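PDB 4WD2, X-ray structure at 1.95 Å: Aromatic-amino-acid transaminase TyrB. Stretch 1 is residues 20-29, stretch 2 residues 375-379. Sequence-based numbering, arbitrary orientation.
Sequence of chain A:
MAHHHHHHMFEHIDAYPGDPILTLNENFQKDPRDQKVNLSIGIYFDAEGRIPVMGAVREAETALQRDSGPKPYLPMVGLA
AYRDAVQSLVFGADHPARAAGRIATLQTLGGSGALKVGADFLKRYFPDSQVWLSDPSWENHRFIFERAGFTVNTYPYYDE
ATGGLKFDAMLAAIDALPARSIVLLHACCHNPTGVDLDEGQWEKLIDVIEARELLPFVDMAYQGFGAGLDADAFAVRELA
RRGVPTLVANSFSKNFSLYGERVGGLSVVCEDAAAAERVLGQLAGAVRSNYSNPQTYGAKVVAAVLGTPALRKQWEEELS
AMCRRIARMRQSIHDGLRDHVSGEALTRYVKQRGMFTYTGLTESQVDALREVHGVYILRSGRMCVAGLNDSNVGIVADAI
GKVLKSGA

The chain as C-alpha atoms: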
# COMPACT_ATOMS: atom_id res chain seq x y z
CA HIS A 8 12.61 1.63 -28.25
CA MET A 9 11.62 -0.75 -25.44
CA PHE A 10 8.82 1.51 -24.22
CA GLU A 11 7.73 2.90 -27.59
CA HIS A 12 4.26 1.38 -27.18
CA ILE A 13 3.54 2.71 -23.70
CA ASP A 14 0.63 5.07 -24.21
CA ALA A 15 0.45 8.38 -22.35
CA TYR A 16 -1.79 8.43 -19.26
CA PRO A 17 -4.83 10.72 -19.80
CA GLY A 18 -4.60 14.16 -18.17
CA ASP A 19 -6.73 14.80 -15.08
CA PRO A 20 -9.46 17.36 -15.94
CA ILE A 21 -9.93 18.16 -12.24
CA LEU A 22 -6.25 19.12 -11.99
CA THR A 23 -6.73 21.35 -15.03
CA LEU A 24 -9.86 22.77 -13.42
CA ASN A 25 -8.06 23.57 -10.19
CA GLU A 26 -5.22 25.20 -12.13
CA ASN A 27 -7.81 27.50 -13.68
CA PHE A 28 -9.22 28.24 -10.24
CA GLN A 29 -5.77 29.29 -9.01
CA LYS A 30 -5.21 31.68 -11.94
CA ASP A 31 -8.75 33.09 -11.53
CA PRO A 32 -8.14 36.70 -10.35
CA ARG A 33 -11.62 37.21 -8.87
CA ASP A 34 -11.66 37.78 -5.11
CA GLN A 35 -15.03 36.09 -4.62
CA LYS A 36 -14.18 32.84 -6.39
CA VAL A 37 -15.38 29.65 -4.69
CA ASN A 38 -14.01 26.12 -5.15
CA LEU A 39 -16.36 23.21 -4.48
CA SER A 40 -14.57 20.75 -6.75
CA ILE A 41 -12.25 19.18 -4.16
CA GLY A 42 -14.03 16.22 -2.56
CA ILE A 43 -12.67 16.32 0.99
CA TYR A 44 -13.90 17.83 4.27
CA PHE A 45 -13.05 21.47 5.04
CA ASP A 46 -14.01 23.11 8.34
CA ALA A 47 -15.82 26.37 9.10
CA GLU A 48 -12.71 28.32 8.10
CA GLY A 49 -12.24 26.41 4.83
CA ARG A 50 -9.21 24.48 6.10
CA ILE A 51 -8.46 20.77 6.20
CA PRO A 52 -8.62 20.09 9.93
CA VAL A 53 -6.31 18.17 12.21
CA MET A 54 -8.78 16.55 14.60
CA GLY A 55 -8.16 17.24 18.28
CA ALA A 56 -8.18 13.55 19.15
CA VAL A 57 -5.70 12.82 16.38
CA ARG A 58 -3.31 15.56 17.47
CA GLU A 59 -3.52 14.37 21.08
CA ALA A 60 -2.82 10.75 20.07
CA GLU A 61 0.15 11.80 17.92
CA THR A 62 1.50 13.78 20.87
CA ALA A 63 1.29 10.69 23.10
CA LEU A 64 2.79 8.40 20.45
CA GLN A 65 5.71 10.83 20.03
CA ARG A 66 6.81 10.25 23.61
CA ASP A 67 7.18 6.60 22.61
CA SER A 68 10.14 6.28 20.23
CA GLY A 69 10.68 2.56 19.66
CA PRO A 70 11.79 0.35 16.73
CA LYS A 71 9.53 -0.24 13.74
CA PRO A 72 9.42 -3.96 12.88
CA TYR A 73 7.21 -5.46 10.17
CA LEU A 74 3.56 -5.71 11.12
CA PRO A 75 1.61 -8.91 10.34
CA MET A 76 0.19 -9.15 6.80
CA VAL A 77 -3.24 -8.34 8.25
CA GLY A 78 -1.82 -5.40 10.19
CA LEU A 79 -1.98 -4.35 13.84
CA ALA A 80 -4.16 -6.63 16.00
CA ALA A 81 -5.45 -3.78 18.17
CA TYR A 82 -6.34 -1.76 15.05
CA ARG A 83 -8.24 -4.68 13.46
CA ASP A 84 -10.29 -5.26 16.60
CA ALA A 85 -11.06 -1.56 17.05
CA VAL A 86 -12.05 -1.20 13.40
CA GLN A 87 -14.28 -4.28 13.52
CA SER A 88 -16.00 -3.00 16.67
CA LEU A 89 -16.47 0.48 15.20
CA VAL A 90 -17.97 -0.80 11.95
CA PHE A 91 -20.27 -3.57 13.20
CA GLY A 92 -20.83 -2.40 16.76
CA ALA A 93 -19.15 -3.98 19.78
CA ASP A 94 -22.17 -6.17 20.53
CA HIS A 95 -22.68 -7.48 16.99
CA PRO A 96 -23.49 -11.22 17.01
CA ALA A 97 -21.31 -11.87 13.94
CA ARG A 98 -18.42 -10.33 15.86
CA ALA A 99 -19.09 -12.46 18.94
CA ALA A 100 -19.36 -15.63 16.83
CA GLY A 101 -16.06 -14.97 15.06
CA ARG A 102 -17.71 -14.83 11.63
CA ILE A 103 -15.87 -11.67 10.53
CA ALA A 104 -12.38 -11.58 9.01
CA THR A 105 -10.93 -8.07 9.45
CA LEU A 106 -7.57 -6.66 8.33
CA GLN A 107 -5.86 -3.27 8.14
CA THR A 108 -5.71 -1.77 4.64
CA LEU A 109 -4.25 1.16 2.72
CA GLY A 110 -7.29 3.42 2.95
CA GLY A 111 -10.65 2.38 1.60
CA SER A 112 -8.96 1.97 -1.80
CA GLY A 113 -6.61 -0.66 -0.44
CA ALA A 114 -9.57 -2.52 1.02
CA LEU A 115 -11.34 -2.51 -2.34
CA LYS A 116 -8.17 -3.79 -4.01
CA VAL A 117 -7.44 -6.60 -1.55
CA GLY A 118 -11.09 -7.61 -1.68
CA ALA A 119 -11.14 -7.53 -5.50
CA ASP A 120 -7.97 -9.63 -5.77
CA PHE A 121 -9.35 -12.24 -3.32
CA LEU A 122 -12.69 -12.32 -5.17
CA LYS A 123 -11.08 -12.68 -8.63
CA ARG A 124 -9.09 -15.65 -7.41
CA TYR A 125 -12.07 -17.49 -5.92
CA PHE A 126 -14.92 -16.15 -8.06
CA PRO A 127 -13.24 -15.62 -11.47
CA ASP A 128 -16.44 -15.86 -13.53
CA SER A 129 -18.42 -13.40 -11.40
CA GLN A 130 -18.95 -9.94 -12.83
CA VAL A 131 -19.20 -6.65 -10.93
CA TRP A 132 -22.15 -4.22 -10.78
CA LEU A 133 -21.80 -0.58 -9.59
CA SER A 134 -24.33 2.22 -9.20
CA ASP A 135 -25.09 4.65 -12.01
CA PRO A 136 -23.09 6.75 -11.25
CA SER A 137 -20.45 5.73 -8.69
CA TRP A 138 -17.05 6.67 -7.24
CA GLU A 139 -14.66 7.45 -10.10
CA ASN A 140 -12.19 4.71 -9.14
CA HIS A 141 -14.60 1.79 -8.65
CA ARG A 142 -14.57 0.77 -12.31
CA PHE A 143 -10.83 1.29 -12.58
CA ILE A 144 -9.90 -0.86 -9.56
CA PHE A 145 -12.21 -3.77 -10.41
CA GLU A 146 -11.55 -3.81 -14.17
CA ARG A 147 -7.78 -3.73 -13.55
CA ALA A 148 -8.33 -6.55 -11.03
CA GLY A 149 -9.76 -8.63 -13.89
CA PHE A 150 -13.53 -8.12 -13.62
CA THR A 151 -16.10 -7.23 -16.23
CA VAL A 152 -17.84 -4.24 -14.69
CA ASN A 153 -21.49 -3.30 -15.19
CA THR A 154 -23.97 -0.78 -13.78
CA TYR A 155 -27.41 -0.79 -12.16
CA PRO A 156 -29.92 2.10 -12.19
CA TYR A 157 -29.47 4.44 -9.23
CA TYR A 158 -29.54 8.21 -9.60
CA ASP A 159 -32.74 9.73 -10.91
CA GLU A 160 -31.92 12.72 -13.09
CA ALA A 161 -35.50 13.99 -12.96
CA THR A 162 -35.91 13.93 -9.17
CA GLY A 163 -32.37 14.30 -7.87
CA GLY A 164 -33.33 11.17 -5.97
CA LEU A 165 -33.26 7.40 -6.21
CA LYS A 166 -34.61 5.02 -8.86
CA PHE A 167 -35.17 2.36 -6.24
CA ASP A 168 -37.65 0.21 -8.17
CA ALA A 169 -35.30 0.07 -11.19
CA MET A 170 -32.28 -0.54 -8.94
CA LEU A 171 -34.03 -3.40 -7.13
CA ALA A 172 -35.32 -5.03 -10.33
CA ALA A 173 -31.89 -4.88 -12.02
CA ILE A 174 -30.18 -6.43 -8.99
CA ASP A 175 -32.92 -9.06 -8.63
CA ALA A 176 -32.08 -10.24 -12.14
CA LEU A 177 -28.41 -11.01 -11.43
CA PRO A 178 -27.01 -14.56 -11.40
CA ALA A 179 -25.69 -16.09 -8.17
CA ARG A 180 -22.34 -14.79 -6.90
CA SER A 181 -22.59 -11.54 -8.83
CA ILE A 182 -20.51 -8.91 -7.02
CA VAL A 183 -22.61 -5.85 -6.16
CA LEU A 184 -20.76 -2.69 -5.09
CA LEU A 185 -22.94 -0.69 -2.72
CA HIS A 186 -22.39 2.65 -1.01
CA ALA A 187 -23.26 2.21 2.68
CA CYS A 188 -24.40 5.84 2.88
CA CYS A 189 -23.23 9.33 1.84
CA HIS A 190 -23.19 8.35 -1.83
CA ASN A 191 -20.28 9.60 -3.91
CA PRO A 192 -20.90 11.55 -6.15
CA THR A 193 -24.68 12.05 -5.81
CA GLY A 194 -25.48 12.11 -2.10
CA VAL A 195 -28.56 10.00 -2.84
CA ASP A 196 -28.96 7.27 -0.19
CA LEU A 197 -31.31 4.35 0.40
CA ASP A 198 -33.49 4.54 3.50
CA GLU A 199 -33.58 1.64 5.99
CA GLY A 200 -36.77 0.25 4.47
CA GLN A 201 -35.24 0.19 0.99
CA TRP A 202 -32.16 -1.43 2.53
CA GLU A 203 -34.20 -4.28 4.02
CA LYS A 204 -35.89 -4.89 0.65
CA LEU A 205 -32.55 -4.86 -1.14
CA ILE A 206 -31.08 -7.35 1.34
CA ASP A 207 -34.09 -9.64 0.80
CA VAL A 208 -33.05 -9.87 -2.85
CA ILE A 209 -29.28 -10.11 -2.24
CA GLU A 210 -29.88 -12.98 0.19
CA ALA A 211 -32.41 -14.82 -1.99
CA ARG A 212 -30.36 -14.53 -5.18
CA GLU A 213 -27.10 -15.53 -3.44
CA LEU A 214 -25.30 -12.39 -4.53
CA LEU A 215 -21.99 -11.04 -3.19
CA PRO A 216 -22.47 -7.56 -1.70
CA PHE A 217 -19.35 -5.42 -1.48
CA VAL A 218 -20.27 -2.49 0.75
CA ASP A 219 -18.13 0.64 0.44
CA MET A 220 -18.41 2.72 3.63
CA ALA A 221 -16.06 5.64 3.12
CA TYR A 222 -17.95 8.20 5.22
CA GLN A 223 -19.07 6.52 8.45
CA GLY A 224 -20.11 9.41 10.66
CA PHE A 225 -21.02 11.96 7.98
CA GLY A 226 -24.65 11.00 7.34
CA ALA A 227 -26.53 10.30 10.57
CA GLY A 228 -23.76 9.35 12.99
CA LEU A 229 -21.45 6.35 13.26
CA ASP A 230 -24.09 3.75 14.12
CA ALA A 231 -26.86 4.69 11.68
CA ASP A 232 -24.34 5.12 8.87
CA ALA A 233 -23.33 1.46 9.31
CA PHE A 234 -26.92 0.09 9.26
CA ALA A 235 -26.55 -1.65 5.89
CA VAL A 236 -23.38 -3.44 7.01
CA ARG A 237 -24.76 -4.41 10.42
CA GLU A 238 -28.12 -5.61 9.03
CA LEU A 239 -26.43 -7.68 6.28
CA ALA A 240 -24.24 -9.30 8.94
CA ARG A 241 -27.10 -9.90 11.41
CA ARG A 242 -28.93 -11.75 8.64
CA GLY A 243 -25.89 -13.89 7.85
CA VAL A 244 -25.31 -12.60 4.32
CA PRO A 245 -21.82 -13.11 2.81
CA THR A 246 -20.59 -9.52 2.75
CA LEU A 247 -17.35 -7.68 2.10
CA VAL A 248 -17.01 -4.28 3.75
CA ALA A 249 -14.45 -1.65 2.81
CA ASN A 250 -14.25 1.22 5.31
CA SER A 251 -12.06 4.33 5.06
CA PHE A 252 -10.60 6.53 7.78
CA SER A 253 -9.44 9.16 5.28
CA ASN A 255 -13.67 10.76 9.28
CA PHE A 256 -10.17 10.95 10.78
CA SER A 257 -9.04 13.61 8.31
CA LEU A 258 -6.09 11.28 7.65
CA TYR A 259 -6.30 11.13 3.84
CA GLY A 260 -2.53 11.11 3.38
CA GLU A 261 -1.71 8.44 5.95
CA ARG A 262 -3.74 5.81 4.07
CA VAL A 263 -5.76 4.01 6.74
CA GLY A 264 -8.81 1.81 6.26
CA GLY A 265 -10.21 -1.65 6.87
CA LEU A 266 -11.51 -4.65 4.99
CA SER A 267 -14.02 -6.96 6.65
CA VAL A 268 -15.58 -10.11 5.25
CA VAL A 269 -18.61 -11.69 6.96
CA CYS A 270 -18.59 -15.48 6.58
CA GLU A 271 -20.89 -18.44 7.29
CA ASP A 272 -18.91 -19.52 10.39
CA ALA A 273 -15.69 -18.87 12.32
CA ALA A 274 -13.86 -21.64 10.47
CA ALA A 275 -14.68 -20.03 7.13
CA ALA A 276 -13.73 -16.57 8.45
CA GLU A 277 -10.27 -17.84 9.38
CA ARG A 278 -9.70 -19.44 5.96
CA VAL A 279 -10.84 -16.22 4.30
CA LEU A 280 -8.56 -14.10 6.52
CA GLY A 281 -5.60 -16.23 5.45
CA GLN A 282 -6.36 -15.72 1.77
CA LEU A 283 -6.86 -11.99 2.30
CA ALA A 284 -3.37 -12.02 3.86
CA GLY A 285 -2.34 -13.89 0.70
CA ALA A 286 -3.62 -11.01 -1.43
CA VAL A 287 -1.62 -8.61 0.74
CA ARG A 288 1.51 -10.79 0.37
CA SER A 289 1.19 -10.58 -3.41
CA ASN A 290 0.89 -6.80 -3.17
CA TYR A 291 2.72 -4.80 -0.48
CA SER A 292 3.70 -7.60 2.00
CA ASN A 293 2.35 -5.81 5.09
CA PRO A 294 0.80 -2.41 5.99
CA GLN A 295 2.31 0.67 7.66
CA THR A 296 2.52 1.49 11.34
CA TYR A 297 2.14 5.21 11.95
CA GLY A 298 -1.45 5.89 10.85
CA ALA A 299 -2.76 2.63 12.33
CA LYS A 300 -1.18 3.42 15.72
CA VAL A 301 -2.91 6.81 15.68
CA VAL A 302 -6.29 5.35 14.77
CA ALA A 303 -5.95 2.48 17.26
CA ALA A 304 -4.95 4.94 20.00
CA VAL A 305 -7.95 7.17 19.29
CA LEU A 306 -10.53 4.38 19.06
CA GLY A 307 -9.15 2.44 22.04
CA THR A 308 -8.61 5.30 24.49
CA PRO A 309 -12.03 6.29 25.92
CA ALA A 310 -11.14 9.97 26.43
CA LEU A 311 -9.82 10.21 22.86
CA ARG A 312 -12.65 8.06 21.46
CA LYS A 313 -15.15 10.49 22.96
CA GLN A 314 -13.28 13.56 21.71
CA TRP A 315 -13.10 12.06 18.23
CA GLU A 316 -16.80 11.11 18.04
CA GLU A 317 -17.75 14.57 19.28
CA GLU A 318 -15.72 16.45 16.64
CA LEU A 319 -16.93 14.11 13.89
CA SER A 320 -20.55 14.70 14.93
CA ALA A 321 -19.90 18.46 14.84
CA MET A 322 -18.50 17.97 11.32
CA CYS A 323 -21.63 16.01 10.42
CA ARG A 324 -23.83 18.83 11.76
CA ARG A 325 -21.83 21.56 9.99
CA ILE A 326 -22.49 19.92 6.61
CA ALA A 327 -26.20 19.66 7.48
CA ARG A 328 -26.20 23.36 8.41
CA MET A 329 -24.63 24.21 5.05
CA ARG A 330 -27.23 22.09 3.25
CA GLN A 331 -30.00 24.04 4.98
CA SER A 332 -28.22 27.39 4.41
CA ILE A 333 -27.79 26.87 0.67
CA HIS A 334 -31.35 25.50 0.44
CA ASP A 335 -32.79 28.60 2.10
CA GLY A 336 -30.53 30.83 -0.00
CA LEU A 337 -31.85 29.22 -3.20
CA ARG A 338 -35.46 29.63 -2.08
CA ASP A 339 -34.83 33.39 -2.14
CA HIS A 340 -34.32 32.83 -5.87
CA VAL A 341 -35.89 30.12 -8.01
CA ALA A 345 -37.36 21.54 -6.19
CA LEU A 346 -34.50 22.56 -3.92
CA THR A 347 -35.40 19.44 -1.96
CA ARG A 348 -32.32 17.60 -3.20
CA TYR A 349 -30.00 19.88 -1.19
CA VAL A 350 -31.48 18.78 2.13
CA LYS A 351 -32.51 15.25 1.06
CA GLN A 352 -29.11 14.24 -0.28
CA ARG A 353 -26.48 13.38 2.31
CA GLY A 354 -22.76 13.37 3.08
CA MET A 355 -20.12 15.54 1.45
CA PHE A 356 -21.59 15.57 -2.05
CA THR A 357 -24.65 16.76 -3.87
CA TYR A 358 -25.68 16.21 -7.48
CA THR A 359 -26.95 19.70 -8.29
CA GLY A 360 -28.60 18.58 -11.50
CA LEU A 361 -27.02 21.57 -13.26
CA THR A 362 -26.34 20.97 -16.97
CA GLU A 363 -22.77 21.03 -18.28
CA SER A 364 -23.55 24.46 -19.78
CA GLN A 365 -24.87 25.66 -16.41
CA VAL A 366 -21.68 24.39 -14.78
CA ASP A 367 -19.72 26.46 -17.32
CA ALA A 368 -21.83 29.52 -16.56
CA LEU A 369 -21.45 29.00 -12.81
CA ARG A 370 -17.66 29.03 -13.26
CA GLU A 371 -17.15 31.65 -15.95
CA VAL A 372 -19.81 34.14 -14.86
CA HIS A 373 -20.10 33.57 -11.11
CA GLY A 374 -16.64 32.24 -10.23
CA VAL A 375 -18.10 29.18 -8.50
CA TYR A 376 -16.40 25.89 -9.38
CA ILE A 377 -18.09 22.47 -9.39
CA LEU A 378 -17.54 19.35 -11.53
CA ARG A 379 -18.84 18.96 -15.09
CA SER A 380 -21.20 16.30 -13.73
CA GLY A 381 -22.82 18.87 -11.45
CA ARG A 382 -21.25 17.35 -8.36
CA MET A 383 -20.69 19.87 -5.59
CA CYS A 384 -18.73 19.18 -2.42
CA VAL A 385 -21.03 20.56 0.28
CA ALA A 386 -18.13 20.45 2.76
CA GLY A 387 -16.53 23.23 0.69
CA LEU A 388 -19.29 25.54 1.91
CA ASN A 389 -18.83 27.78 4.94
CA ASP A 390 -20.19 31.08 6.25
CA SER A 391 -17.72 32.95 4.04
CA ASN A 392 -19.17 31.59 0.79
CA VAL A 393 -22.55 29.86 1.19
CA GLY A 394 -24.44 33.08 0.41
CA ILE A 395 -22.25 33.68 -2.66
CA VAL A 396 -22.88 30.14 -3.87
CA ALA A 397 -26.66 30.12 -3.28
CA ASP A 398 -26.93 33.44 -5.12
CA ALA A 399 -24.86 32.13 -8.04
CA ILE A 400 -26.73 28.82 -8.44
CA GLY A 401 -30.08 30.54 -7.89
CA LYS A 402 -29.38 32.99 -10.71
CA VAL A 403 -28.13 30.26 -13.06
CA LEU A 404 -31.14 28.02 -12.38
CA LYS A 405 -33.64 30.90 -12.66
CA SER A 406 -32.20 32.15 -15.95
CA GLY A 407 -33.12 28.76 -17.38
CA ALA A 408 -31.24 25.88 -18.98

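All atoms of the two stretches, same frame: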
# COMPACT_ATOMS: atom_id res chain seq x y z
N PRO A 20 -8.67 16.14 -15.73
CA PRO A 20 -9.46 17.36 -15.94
C PRO A 20 -9.69 18.16 -14.65
O PRO A 20 -9.79 19.39 -14.71
CB PRO A 20 -10.79 16.85 -16.51
CG PRO A 20 -10.83 15.40 -16.15
CD PRO A 20 -9.41 14.94 -16.17
N ILE A 21 -9.77 17.48 -13.52
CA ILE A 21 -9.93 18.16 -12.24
C ILE A 21 -8.68 18.97 -11.91
O ILE A 21 -8.78 20.10 -11.43
CB ILE A 21 -10.24 17.17 -11.10
CG1 ILE A 21 -11.63 16.56 -11.28
CG2 ILE A 21 -10.17 17.86 -9.75
CD1 ILE A 21 -12.08 15.70 -10.11
N LEU A 22 -7.51 18.40 -12.19
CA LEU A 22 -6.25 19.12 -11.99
C LEU A 22 -6.22 20.38 -12.85
O LEU A 22 -5.84 21.45 -12.38
CB LEU A 22 -5.05 18.22 -12.33
N THR A 23 -6.62 20.23 -14.11
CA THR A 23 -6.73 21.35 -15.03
C THR A 23 -7.72 22.39 -14.50
O THR A 23 -7.48 23.60 -14.57
CB THR A 23 -7.18 20.89 -16.43
OG1 THR A 23 -6.19 20.02 -17.00
CG2 THR A 23 -7.39 22.08 -17.36
N LEU A 24 -8.83 21.90 -13.96
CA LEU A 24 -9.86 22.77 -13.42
C LEU A 24 -9.33 23.57 -12.25
O LEU A 24 -9.57 24.77 -12.13
CB LEU A 24 -11.09 21.95 -12.99
CG LEU A 24 -12.27 22.73 -12.42
CD1 LEU A 24 -13.01 23.48 -13.52
CD2 LEU A 24 -13.21 21.79 -11.68
N ASN A 25 -8.59 22.90 -11.37
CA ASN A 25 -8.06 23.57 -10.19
C ASN A 25 -6.94 24.54 -10.55
O ASN A 25 -6.74 25.52 -9.84
CB ASN A 25 -7.59 22.54 -9.16
CG ASN A 25 -8.70 22.12 -8.22
OD1 ASN A 25 -8.80 22.62 -7.09
ND2 ASN A 25 -9.56 21.21 -8.67
N GLU A 26 -6.24 24.27 -11.64
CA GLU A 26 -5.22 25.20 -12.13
C GLU A 26 -5.87 26.49 -12.63
O GLU A 26 -5.31 27.58 -12.49
CB GLU A 26 -4.39 24.56 -13.25
N ASN A 27 -7.06 26.35 -13.22
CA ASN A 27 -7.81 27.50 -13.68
C ASN A 27 -8.39 28.29 -12.52
O ASN A 27 -8.53 29.52 -12.59
CB ASN A 27 -8.92 27.06 -14.63
CG ASN A 27 -8.39 26.54 -15.95
OD1 ASN A 27 -7.41 27.07 -16.48
ND2 ASN A 27 -9.03 25.50 -16.48
N PHE A 28 -8.71 27.59 -11.44
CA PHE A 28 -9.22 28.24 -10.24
C PHE A 28 -8.13 29.07 -9.58
O PHE A 28 -8.40 30.15 -9.06
CB PHE A 28 -9.77 27.21 -9.25
CG PHE A 28 -10.21 27.82 -7.94
CD1 PHE A 28 -11.45 28.43 -7.83
CD2 PHE A 28 -9.39 27.78 -6.83
CE1 PHE A 28 -11.86 28.99 -6.63
CE2 PHE A 28 -9.78 28.35 -5.64
CZ PHE A 28 -11.02 28.96 -5.54
N GLN A 29 -6.90 28.57 -9.60
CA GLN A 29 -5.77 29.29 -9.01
C GLN A 29 -5.48 30.58 -9.77
O GLN A 29 -5.28 31.63 -9.16
CB GLN A 29 -4.53 28.40 -8.97
CG GLN A 29 -4.70 27.11 -8.15
CD GLN A 29 -4.79 27.36 -6.65
OE1 GLN A 29 -5.82 27.09 -6.02
NE2 GLN A 29 -3.70 27.86 -6.06
N VAL A 375 -17.85 30.30 -9.39
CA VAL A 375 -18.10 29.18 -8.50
C VAL A 375 -17.81 27.87 -9.24
O VAL A 375 -18.37 27.62 -10.31
CB VAL A 375 -19.55 29.18 -7.97
CG1 VAL A 375 -19.88 27.85 -7.28
CG2 VAL A 375 -19.76 30.34 -7.00
N TYR A 376 -16.93 27.05 -8.67
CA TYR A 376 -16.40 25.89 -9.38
C TYR A 376 -16.94 24.55 -8.85
O TYR A 376 -16.68 24.18 -7.70
CB TYR A 376 -14.87 25.88 -9.31
CG TYR A 376 -14.15 26.97 -10.08
CD1 TYR A 376 -14.32 28.32 -9.76
CD2 TYR A 376 -13.25 26.65 -11.09
CE1 TYR A 376 -13.65 29.32 -10.47
CE2 TYR A 376 -12.57 27.64 -11.80
CZ TYR A 376 -12.77 28.97 -11.48
OH TYR A 376 -12.09 29.95 -12.18
N ILE A 377 -17.68 23.84 -9.69
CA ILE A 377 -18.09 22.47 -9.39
C ILE A 377 -17.75 21.58 -10.59
O ILE A 377 -17.29 22.07 -11.61
CB ILE A 377 -19.60 22.36 -9.06
CG1 ILE A 377 -20.47 22.77 -10.25
CG2 ILE A 377 -19.95 23.20 -7.84
CD1 ILE A 377 -21.95 22.57 -10.02
N LEU A 378 -17.93 20.26 -10.45
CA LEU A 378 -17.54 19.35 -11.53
C LEU A 378 -18.50 19.43 -12.71
O LEU A 378 -19.64 19.86 -12.56
CB LEU A 378 -17.49 17.90 -11.02
CG LEU A 378 -16.42 17.53 -10.00
CD1 LEU A 378 -16.28 16.02 -9.94
CD2 LEU A 378 -15.09 18.19 -10.33
N ARG A 379 -18.03 18.99 -13.87
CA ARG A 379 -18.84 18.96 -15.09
C ARG A 379 -20.11 18.14 -14.90
O ARG A 379 -21.12 18.40 -15.54
CB ARG A 379 -18.02 18.41 -16.26

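The contact is built on Tyr376, which gives up 103 Å² of its surface to the helix, the largest share of any residue in the two stretches, out of 322 Å² buried on both sides together. Its CA-to-CB bond points toward the helix, and with chi1 at -69° (m) the ring lies against Leu24, Asn27 and Phe28. Phe28 and Tyr376 form an edge-to-face aromatic pair. The centroids of the Phe28 and Tyr376 rings are 5.0 Å apart and their planes meet at 86°, so the two rings are almost perpendicular. The edge of Phe28 is directed at the face of Tyr376, and the closest approach, from Phe28 CD1 to Tyr376 CD1, is 3.5 Å. Such an arrangement sets C-H groups of one ring against the pi cloud of the other. The same face also receives an aliphatic carbon: Phe28 CB stands 4.1 Å from the centroid of the Tyr376 ring, only 21° off the ring normal, which meets the geometry of a CH-pi contact.

Leu24 meets the tyrosine differently. Leu24 CD1 lies 4.0 Å from Tyr376 CD2, near the plane of the ring and at its edge, so this is packing against the rim of the aromatic system and not over its face. The CA-to-CB bond of Leu24 runs sideways to the second stretch, but the t, p rotamer (chi1 -179°, chi2 73°) brings the end of the side chain nearer. The other methyl, Leu24 CD2, is 4.1 Å from Ile377 O and 4.3 Å from Leu378 CD2. One leucine, placed one helical turn before Phe28, therefore touches three consecutive residues of the second stretch. Ile377 takes part through its backbone; its CA-to-CB bond points away from the helix.

A further turn back, Ile21 extends the apolar surface to Leu378, with Ile21 CD1 lying 3.9 Å from Leu378 CD2. Both residues start sideways, and both use m, t rotamers whose ends come nearer the opposing stretch. Contact is thus made by the tips of the side chains, while the CA atoms of Ile21 and Leu378 remain 7.7 Å apart. The spacing of Ile21, Leu24 and Phe28 places all three on one side of a helix whose backbone hydrogen bonds include Leu24 N to Pro20 O at 2.8 Å and Phe28 N to Leu24 O at 3.0 Å.

At the polar edge, Tyr376 OH comes within 3.6 Å of Asn27 O, but no hydrogen bond crosses between the stretches; the hydroxyl is hydrogen-bonded to a residue flanking one of the stretches. The side chain of Asn27 leads away from the second stretch. Asn27 ND2 is 3.1 Å from Thr23 O, yet the angle is too poor for a hydrogen bond. Asn25, outside the contact, does bond within its own helix: Asn25 ND2 donates to Ile21 O at 3.1 Å with a nearly straight N-H...O angle of 168°. Direct cohesion between the stretches is accordingly apolar and aromatic.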